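Local coordinates for protein pof8 (Schizosaccharomyces pombe, PDB 6TZN) that binds telomerase RNA specifically and promotes its assembly with the catalytic subunit into the telomerase holoenzyme, the chain here being its C-terminal xRRM domain, at residues A[17-22]-A[81-86]; A[21-26]-A[50-55]. All blocks are in the same frame, centred on the assembly; numbering follows the deposited sequence.

Interaction 1: A[17-22]-A[81-86]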
ATOM      1  N   LYS A  17      -0.208   2.669  -5.571  1.00 16.04           N
ATOM      2  CA  LYS A  17      -0.807   3.095  -6.828  1.00 16.03           C
ATOM      3  C   LYS A  17      -1.234   1.895  -7.660  1.00 16.35           C
ATOM      4  O   LYS A  17      -0.662   0.804  -7.555  1.00 16.83           O
ATOM      5  CB  LYS A  17       0.169   3.940  -7.654  1.00 19.53           C
ATOM      6  CG  LYS A  17       0.560   5.238  -6.973  1.00 23.94           C
ATOM      7  CD  LYS A  17       1.288   6.171  -7.918  1.00 33.45           C
ATOM      8  CE  LYS A  17       2.642   5.622  -8.312  1.00 39.65           C
ATOM      9  NZ  LYS A  17       3.317   6.538  -9.272  1.00 44.02           N
ATOM     10  N   ASN A  18      -2.242   2.131  -8.508  1.00 15.94           N
ATOM     11  CA  ASN A  18      -2.778   1.149  -9.453  1.00 16.41           C
ATOM     12  C   ASN A  18      -3.623   0.071  -8.783  1.00 15.86           C
ATOM     13  O   ASN A  18      -3.732  -1.049  -9.286  1.00 17.83           O
ATOM     14  CB  ASN A  18      -1.701   0.577 -10.376  1.00 18.28           C
ATOM     15  CG  ASN A  18      -0.967   1.665 -11.113  1.00 18.89           C
ATOM     16  OD1 ASN A  18      -1.588   2.575 -11.670  1.00 21.33           O
ATOM     17  ND2 ASN A  18       0.359   1.594 -11.114  1.00 20.66           N
ATOM     18  N   LEU A  19      -4.254   0.416  -7.664  1.00 15.53           N
ATOM     19  CA  LEU A  19      -5.297  -0.432  -7.111  1.00 15.20           C
ATOM     20  C   LEU A  19      -6.493  -0.472  -8.057  1.00 15.84           C
ATOM     21  O   LEU A  19      -6.744   0.471  -8.817  1.00 16.80           O
ATOM     22  CB  LEU A  19      -5.767   0.131  -5.771  1.00 16.32           C
ATOM     23  CG  LEU A  19      -4.742   0.055  -4.638  1.00 16.76           C
ATOM     24  CD1 LEU A  19      -5.121   1.002  -3.515  1.00 20.05           C
ATOM     25  CD2 LEU A  19      -4.628  -1.379  -4.137  1.00 17.35           C
ATOM     26  N   HIS A  20      -7.225  -1.573  -8.014  1.00 15.38           N
ATOM     27  CA  HIS A  20      -8.483  -1.630  -8.744  1.00 14.90           C
ATOM     28  C   HIS A  20      -9.421  -0.537  -8.233  1.00 15.24           C
ATOM     29  O   HIS A  20      -9.584  -0.387  -7.014  1.00 16.95           O
ATOM     30  CB  HIS A  20      -9.132  -2.997  -8.590  1.00 16.33           C
ATOM     31  CG  HIS A  20     -10.283  -3.211  -9.518  1.00 16.69           C
ATOM     32  ND1 HIS A  20     -11.516  -2.617  -9.331  1.00 17.91           N
ATOM     33  CD2 HIS A  20     -10.377  -3.930 -10.661  1.00 17.37           C
ATOM     34  CE1 HIS A  20     -12.320  -2.968 -10.318  1.00 18.23           C
ATOM     35  NE2 HIS A  20     -11.653  -3.760 -11.140  1.00 17.70           N
ATOM     36  N   PRO A  21     -10.043   0.247  -9.122  1.00 16.11           N
ATOM     37  CA  PRO A  21     -10.785   1.432  -8.658  1.00 17.03           C
ATOM     38  C   PRO A  21     -11.998   1.107  -7.804  1.00 16.67           C
ATOM     39  O   PRO A  21     -12.478   1.985  -7.080  1.00 19.62           O
ATOM     40  CB  PRO A  21     -11.190   2.135  -9.965  1.00 18.28           C
ATOM     41  CG  PRO A  21     -11.173   1.045 -10.995  1.00 18.35           C
ATOM     42  CD  PRO A  21     -10.017   0.154 -10.591  1.00 17.47           C
ATOM     43  N   LEU A  22     -12.517  -0.116  -7.864  1.00 16.35           N
ATOM     44  CA  LEU A  22     -13.719  -0.452  -7.118  1.00 17.23           C
ATOM     45  C   LEU A  22     -13.429  -1.323  -5.899  1.00 17.08           C
ATOM     46  O   LEU A  22     -14.340  -1.945  -5.348  1.00 17.03           O
ATOM     47  CB  LEU A  22     -14.793  -1.023  -8.045  1.00 19.79           C
ATOM     48  CG  LEU A  22     -15.301   0.031  -9.053  1.00 22.84           C
ATOM     49  CD1 LEU A  22     -16.018  -0.612 -10.222  1.00 24.83           C
ATOM     50  CD2 LEU A  22     -16.193   1.080  -8.382  1.00 25.95           C
ATOM     51  N   ARG A  81       2.717  -7.581  -9.023  1.00 17.99           N
ATOM     52  CA  ARG A  81       1.355  -7.830  -8.583  1.00 17.77           C
ATOM     53  C   ARG A  81       0.431  -6.892  -9.340  1.00 17.33           C
ATOM     54  O   ARG A  81       0.774  -5.732  -9.581  1.00 17.59           O
ATOM     55  CB  ARG A  81       1.204  -7.602  -7.067  1.00 21.38           C
ATOM     56  CG  ARG A  81       2.139  -8.413  -6.196  1.00 24.34           C
ATOM     57  CD  ARG A  81       1.493  -9.684  -5.707  1.00 19.02           C
ATOM     58  NE  ARG A  81       2.443 -10.524  -4.982  1.00 17.11           N
ATOM     59  CZ  ARG A  81       2.310 -11.833  -4.797  1.00 16.70           C
ATOM     60  NH1 ARG A  81       1.262 -12.489  -5.270  1.00 18.49           N
ATOM     61  NH2 ARG A  81       3.257 -12.501  -4.145  1.00 18.70           N
ATOM     62  N   LYS A  82      -0.741  -7.405  -9.712  1.00 17.88           N
ATOM     63  CA  LYS A  82      -1.779  -6.608 -10.354  1.00 18.18           C
ATOM     64  C   LYS A  82      -3.112  -7.098  -9.827  1.00 17.81           C
ATOM     65  O   LYS A  82      -3.386  -8.298  -9.868  1.00 19.75           O
ATOM     66  CB  LYS A  82      -1.757  -6.785 -11.875  1.00 22.98           C
ATOM     67  N   GLN A  83      -3.936  -6.180  -9.337  1.00 20.34           N
ATOM     68  CA  GLN A  83      -5.250  -6.560  -8.851  1.00 24.83           C
ATOM     69  C   GLN A  83      -6.166  -6.808 -10.046  1.00 28.73           C
ATOM     70  O   GLN A  83      -6.382  -5.907 -10.860  1.00 32.82           O
ATOM     71  CB  GLN A  83      -5.802  -5.445  -7.972  1.00 28.27           C
ATOM     72  CG  GLN A  83      -6.274  -5.937  -6.660  1.00 22.69           C
ATOM     73  CD  GLN A  83      -6.905  -4.861  -5.810  1.00 18.52           C
ATOM     74  OE1 GLN A  83      -6.787  -3.658  -6.087  1.00 18.72           O
ATOM     75  NE2 GLN A  83      -7.583  -5.288  -4.761  1.00 17.18           N
ATOM     76  N   ASN A  84      -6.699  -8.026 -10.150  1.00 25.18           N
ATOM     77  CA  ASN A  84      -7.515  -8.438 -11.290  1.00 28.61           C
ATOM     78  C   ASN A  84      -9.002  -8.161 -11.114  1.00 29.37           C
ATOM     79  O   ASN A  84      -9.759  -8.257 -12.086  1.00 36.60           O
ATOM     80  CB  ASN A  84      -7.325  -9.930 -11.545  1.00 32.33           C
ATOM     81  CG  ASN A  84      -5.903 -10.265 -11.900  1.00 31.57           C
ATOM     82  OD1 ASN A  84      -5.441  -9.911 -12.982  1.00 34.01           O
ATOM     83  ND2 ASN A  84      -5.185 -10.932 -10.984  1.00 30.33           N
ATOM     84  N   SER A  85      -9.439  -7.839  -9.908  1.00 22.02           N
ATOM     85  CA  SER A  85     -10.838  -7.546  -9.650  1.00 19.34           C
ATOM     86  C   SER A  85     -10.882  -6.756  -8.357  1.00 18.35           C
ATOM     87  O   SER A  85      -9.875  -6.606  -7.667  1.00 17.92           O
ATOM     88  CB  SER A  85     -11.640  -8.836  -9.517  1.00 21.83           C
ATOM     89  OG  SER A  85     -11.247  -9.525  -8.339  1.00 21.28           O
ATOM     90  N   HIS A  86     -12.070  -6.258  -8.023  1.00 16.41           N
ATOM     91  CA  HIS A  86     -12.177  -5.411  -6.846  1.00 16.88           C
ATOM     92  C   HIS A  86     -11.884  -6.163  -5.551  1.00 16.58           C
ATOM     93  O   HIS A  86     -11.541  -5.527  -4.553  1.00 18.05           O
ATOM     94  CB  HIS A  86     -13.557  -4.758  -6.799  1.00 19.87           C
ATOM     95  CG  HIS A  86     -14.663  -5.709  -6.476  1.00 21.10           C
ATOM     96  ND1 HIS A  86     -15.003  -6.039  -5.182  1.00 23.71           N
ATOM     97  CD2 HIS A  86     -15.518  -6.387  -7.276  1.00 27.16           C
ATOM     98  CE1 HIS A  86     -16.015  -6.889  -5.199  1.00 26.90           C
ATOM     99  NE2 HIS A  86     -16.349  -7.114  -6.457  1.00 29.44           N
TER
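H20 and Q83 meet backbone to side chain: the amide N of H20 donates to OE1 of Q83 at 2.9 Å, with 161° at the hydrogen. The donor is tilted 28° from the carbonyl plane of the Q83 amide. CB of H20 also rests on that oxygen. NE2 of Q83 donates to D88 O and probably T23 OG1, so both polar atoms of this buried group are engaged, which would hold the amide against rotation.

H20 has the most surface buried. Its CG, anti to the backbone N (chi1 -169°), is carried toward 81-86, and one ring face meets the 85-86 peptide: S85 C sits 3.6 Å above the ring plane toward the rim, H86 N 3.7 Å above its centre. P21 CD lies over the opposite face, toward the rim. Within its own segment, L22 N donates to H20 ND1 at 3.1 Å. Beyond its backbone, H86 offers CB, 3.3 Å from L22 O.

The contact joins two loops of the xRRM fold, one running from strand 13-17 to helix 25-39, the other following helix 66-78. Q83 packs on T27 and L31 of helix 25-39, and L19 on A59 of strand 58-63.

Interaction 2: A[21-26]-A[50-55]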
ATOM      1  N   PRO A  21     -10.043   0.247  -9.122  1.00 16.11           N
ATOM      2  CA  PRO A  21     -10.785   1.432  -8.658  1.00 17.03           C
ATOM      3  C   PRO A  21     -11.998   1.107  -7.804  1.00 16.67           C
ATOM      4  O   PRO A  21     -12.478   1.985  -7.080  1.00 19.62           O
ATOM      5  CB  PRO A  21     -11.190   2.135  -9.965  1.00 18.28           C
ATOM      6  CG  PRO A  21     -11.173   1.045 -10.995  1.00 18.35           C
ATOM      7  CD  PRO A  21     -10.017   0.154 -10.591  1.00 17.47           C
ATOM      8  N   LEU A  22     -12.517  -0.116  -7.864  1.00 16.35           N
ATOM      9  CA  LEU A  22     -13.719  -0.452  -7.118  1.00 17.23           C
ATOM     10  C   LEU A  22     -13.429  -1.323  -5.899  1.00 17.08           C
ATOM     11  O   LEU A  22     -14.340  -1.945  -5.348  1.00 17.03           O
ATOM     12  CB  LEU A  22     -14.793  -1.023  -8.045  1.00 19.79           C
ATOM     13  CG  LEU A  22     -15.301   0.031  -9.053  1.00 22.84           C
ATOM     14  CD1 LEU A  22     -16.018  -0.612 -10.222  1.00 24.83           C
ATOM     15  CD2 LEU A  22     -16.193   1.080  -8.382  1.00 25.95           C
ATOM     16  N   THR A  23     -12.172  -1.345  -5.445  1.00 16.49           N
ATOM     17  CA  THR A  23     -11.786  -2.101  -4.264  1.00 16.30           C
ATOM     18  C   THR A  23     -12.229  -1.368  -2.994  1.00 16.21           C
ATOM     19  O   THR A  23     -12.942  -0.358  -3.045  1.00 17.77           O
ATOM     20  CB  THR A  23     -10.289  -2.416  -4.310  1.00 15.67           C
ATOM     21  OG1 THR A  23     -10.007  -3.504  -3.422  1.00 15.72           O
ATOM     22  CG2 THR A  23      -9.433  -1.202  -3.919  1.00 16.91           C
ATOM     23  N   ASN A  24     -11.841  -1.905  -1.837  1.00 16.61           N
ATOM     24  CA  ASN A  24     -12.199  -1.318  -0.552  1.00 17.64           C
ATOM     25  C   ASN A  24     -11.064  -1.526   0.447  1.00 16.87           C
ATOM     26  O   ASN A  24     -10.090  -2.231   0.175  1.00 16.81           O
ATOM     27  CB  ASN A  24     -13.557  -1.825  -0.037  1.00 19.51           C
ATOM     28  CG  ASN A  24     -13.578  -3.319   0.248  1.00 20.63           C
ATOM     29  OD1 ASN A  24     -12.545  -3.984   0.267  1.00 22.01           O
ATOM     30  ND2 ASN A  24     -14.770  -3.850   0.502  1.00 26.46           N
ATOM     31  N   LYS A  25     -11.200  -0.894   1.614  1.00 18.16           N
ATOM     32  CA  LYS A  25     -10.126  -0.930   2.604  1.00 17.98           C
ATOM     33  C   LYS A  25      -9.848  -2.349   3.086  1.00 17.57           C
ATOM     34  O   LYS A  25      -8.691  -2.709   3.325  1.00 19.19           O
ATOM     35  CB  LYS A  25     -10.458  -0.020   3.786  1.00 20.47           C
ATOM     36  CG  LYS A  25     -10.246   1.455   3.512  1.00 24.11           C
ATOM     37  CD  LYS A  25     -10.542   2.302   4.743  1.00 27.26           C
ATOM     38  CE  LYS A  25     -10.624   3.770   4.374  1.00 30.47           C
ATOM     39  NZ  LYS A  25     -10.309   4.660   5.519  1.00 38.05           N
ATOM     40  N   SER A  26     -10.890  -3.164   3.254  1.00 18.87           N
ATOM     41  CA  SER A  26     -10.684  -4.535   3.711  1.00 18.86           C
ATOM     42  C   SER A  26      -9.837  -5.325   2.719  1.00 17.22           C
ATOM     43  O   SER A  26      -8.908  -6.047   3.113  1.00 18.15           O
ATOM     44  CB  SER A  26     -12.029  -5.225   3.920  1.00 23.17           C
ATOM     45  OG  SER A  26     -11.843  -6.584   4.264  1.00 28.26           O
ATOM     46  N   ILE A  50      -5.395   2.859   6.718  1.00 18.54           N
ATOM     47  CA  ILE A  50      -5.458   2.866   5.270  1.00 19.22           C
ATOM     48  C   ILE A  50      -6.360   4.023   4.884  1.00 19.98           C
ATOM     49  O   ILE A  50      -7.549   4.027   5.226  1.00 23.09           O
ATOM     50  CB  ILE A  50      -6.004   1.535   4.736  1.00 20.20           C
ATOM     51  CG1 ILE A  50      -5.068   0.390   5.140  1.00 22.00           C
ATOM     52  CG2 ILE A  50      -6.207   1.596   3.224  1.00 22.33           C
ATOM     53  CD1 ILE A  50      -5.611  -0.983   4.814  1.00 25.47           C
ATOM     54  N   ASP A  51      -5.798   5.019   4.209  1.00 18.17           N
ATOM     55  CA  ASP A  51      -6.585   6.143   3.714  1.00 20.44           C
ATOM     56  C   ASP A  51      -6.954   5.833   2.271  1.00 19.46           C
ATOM     57  O   ASP A  51      -6.091   5.820   1.384  1.00 19.46           O
ATOM     58  CB  ASP A  51      -5.803   7.451   3.818  1.00 23.83           C
ATOM     59  CG  ASP A  51      -5.416   7.812   5.257  1.00 30.27           C
ATOM     60  OD1 ASP A  51      -5.948   7.227   6.232  1.00 29.98           O
ATOM     61  OD2 ASP A  51      -4.568   8.707   5.411  1.00 31.66           O
ATOM     62  N   TYR A  52      -8.231   5.551   2.031  1.00 19.64           N
ATOM     63  CA  TYR A  52      -8.671   5.145   0.707  1.00 19.19           C
ATOM     64  C   TYR A  52     -10.093   5.630   0.483  1.00 20.32           C
ATOM     65  O   TYR A  52     -10.941   5.496   1.366  1.00 21.42           O
ATOM     66  CB  TYR A  52      -8.615   3.621   0.525  1.00 19.86           C
ATOM     67  CG  TYR A  52      -9.162   3.204  -0.812  1.00 17.84           C
ATOM     68  CD1 TYR A  52      -8.449   3.448  -1.983  1.00 18.05           C
ATOM     69  CD2 TYR A  52     -10.420   2.625  -0.917  1.00 19.06           C
ATOM     70  CE1 TYR A  52      -8.962   3.099  -3.220  1.00 17.90           C
ATOM     71  CE2 TYR A  52     -10.937   2.267  -2.148  1.00 19.07           C
ATOM     72  CZ  TYR A  52     -10.210   2.508  -3.291  1.00 17.42           C
ATOM     73  OH  TYR A  52     -10.734   2.182  -4.514  1.00 18.61           O
ATOM     74  N   ARG A  53     -10.337   6.183  -0.703  1.00 20.48           N
ATOM     75  CA  ARG A  53     -11.657   6.650  -1.109  1.00 20.77           C
ATOM     76  C   ARG A  53     -12.130   5.799  -2.274  1.00 21.92           C
ATOM     77  O   ARG A  53     -11.393   5.611  -3.245  1.00 20.60           O
ATOM     78  CB  ARG A  53     -11.604   8.114  -1.548  1.00 25.55           C
ATOM     79  CG  ARG A  53     -12.966   8.682  -1.888  1.00 31.27           C
ATOM     80  N   LYS A  54     -13.367   5.308  -2.189  1.00 25.52           N
ATOM     81  CA  LYS A  54     -13.910   4.466  -3.247  1.00 27.54           C
ATOM     82  C   LYS A  54     -13.822   5.166  -4.599  1.00 21.99           C
ATOM     83  O   LYS A  54     -14.024   6.382  -4.706  1.00 20.66           O
ATOM     84  CB  LYS A  54     -15.364   4.112  -2.933  1.00 33.94           C
ATOM     85  CG  LYS A  54     -15.974   3.120  -3.903  1.00 36.63           C
ATOM     86  CD  LYS A  54     -17.334   2.633  -3.428  1.00 37.55           C
ATOM     87  CE  LYS A  54     -17.963   1.695  -4.439  1.00 38.42           C
ATOM     88  NZ  LYS A  54     -17.023   0.608  -4.817  1.00 40.27           N
ATOM     89  N   ASP A  55     -13.502   4.384  -5.633  1.00 21.67           N
ATOM     90  CA  ASP A  55     -13.351   4.855  -7.009  1.00 21.08           C
ATOM     91  C   ASP A  55     -12.078   5.648  -7.251  1.00 22.49           C
ATOM     92  O   ASP A  55     -11.954   6.332  -8.270  1.00 24.70           O
ATOM     93  CB  ASP A  55     -14.601   5.548  -7.577  1.00 22.38           C
ATOM     94  CG  ASP A  55     -15.281   4.721  -8.641  1.00 24.06           C
ATOM     95  OD1 ASP A  55     -14.610   3.862  -9.249  1.00 25.72           O
ATOM     96  OD2 ASP A  55     -16.497   4.910  -8.869  1.00 24.21           O
TER
HETATM   97  O   HOH W   1      -9.911   6.995   4.273  1.00 38.81           O
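The side chains of K25 and Y52 slide past each other in opposite directions, K25 CG lying 4.0 Å from Y52 CB, where the start of helix 25-39 meets edge strand 47-51 of the xRRM sheet and the loop after it. The extended lysine runs past I50 CG2, and its NZ donates to I50 O at 2.8 Å, nearly along the C=O axis (164° at the oxygen). NZ also donates to a water at 2.7 Å, which accepts from Y52 N too.

The Y52 side chain crosses T23 obliquely: Y52 CE2 comes within 3.4 Å of T23 O, and T23 CG2 approaches Y52 OH at 3.7 Å. P21 O lies near the ring plane at its edge, 3.1 Å from Y52 OH, but at a poor angle for a hydrogen bond; the hydroxyl bonds instead with E56 O. An alanine in place of Y52 would probably open a gap beside T23 and leave E56 O without its hydroxyl partner. L22 and D55 lie side by side, L22 CD2 3.3 Å from D55 OD1.

D55 N adds a weak hydrogen bond to P21 O. The lysine ammonium is thus paired with a neutral carbonyl and water; D51 OD1 stays 5.1 Å from K25 NZ, its carboxylate engaged by Y115 through OD2, consistent with at most longer-range attraction.

Overall arrangement
Both interactions hold the connection between strand 13-17 and helix 25-39, and they share P21 and L22; their centres lie 10 Å apart. Interaction 1 is partly buried and ties this connection to the loop after helix 66-78. Interaction 2 is a surface contact with five exposed residues among ten, and joins the start of helix 25-39 to the end of the edge strand 47-51 and the turn beyond. Their chemistry differs accordingly: an uncharged amide and a flat ring on a peptide in the first, a hydrated lysine and an aromatic ring in the second. T23 is their shared neighbour, its OG1 probably hydrogen-bonded with H86 O (2.8 Å).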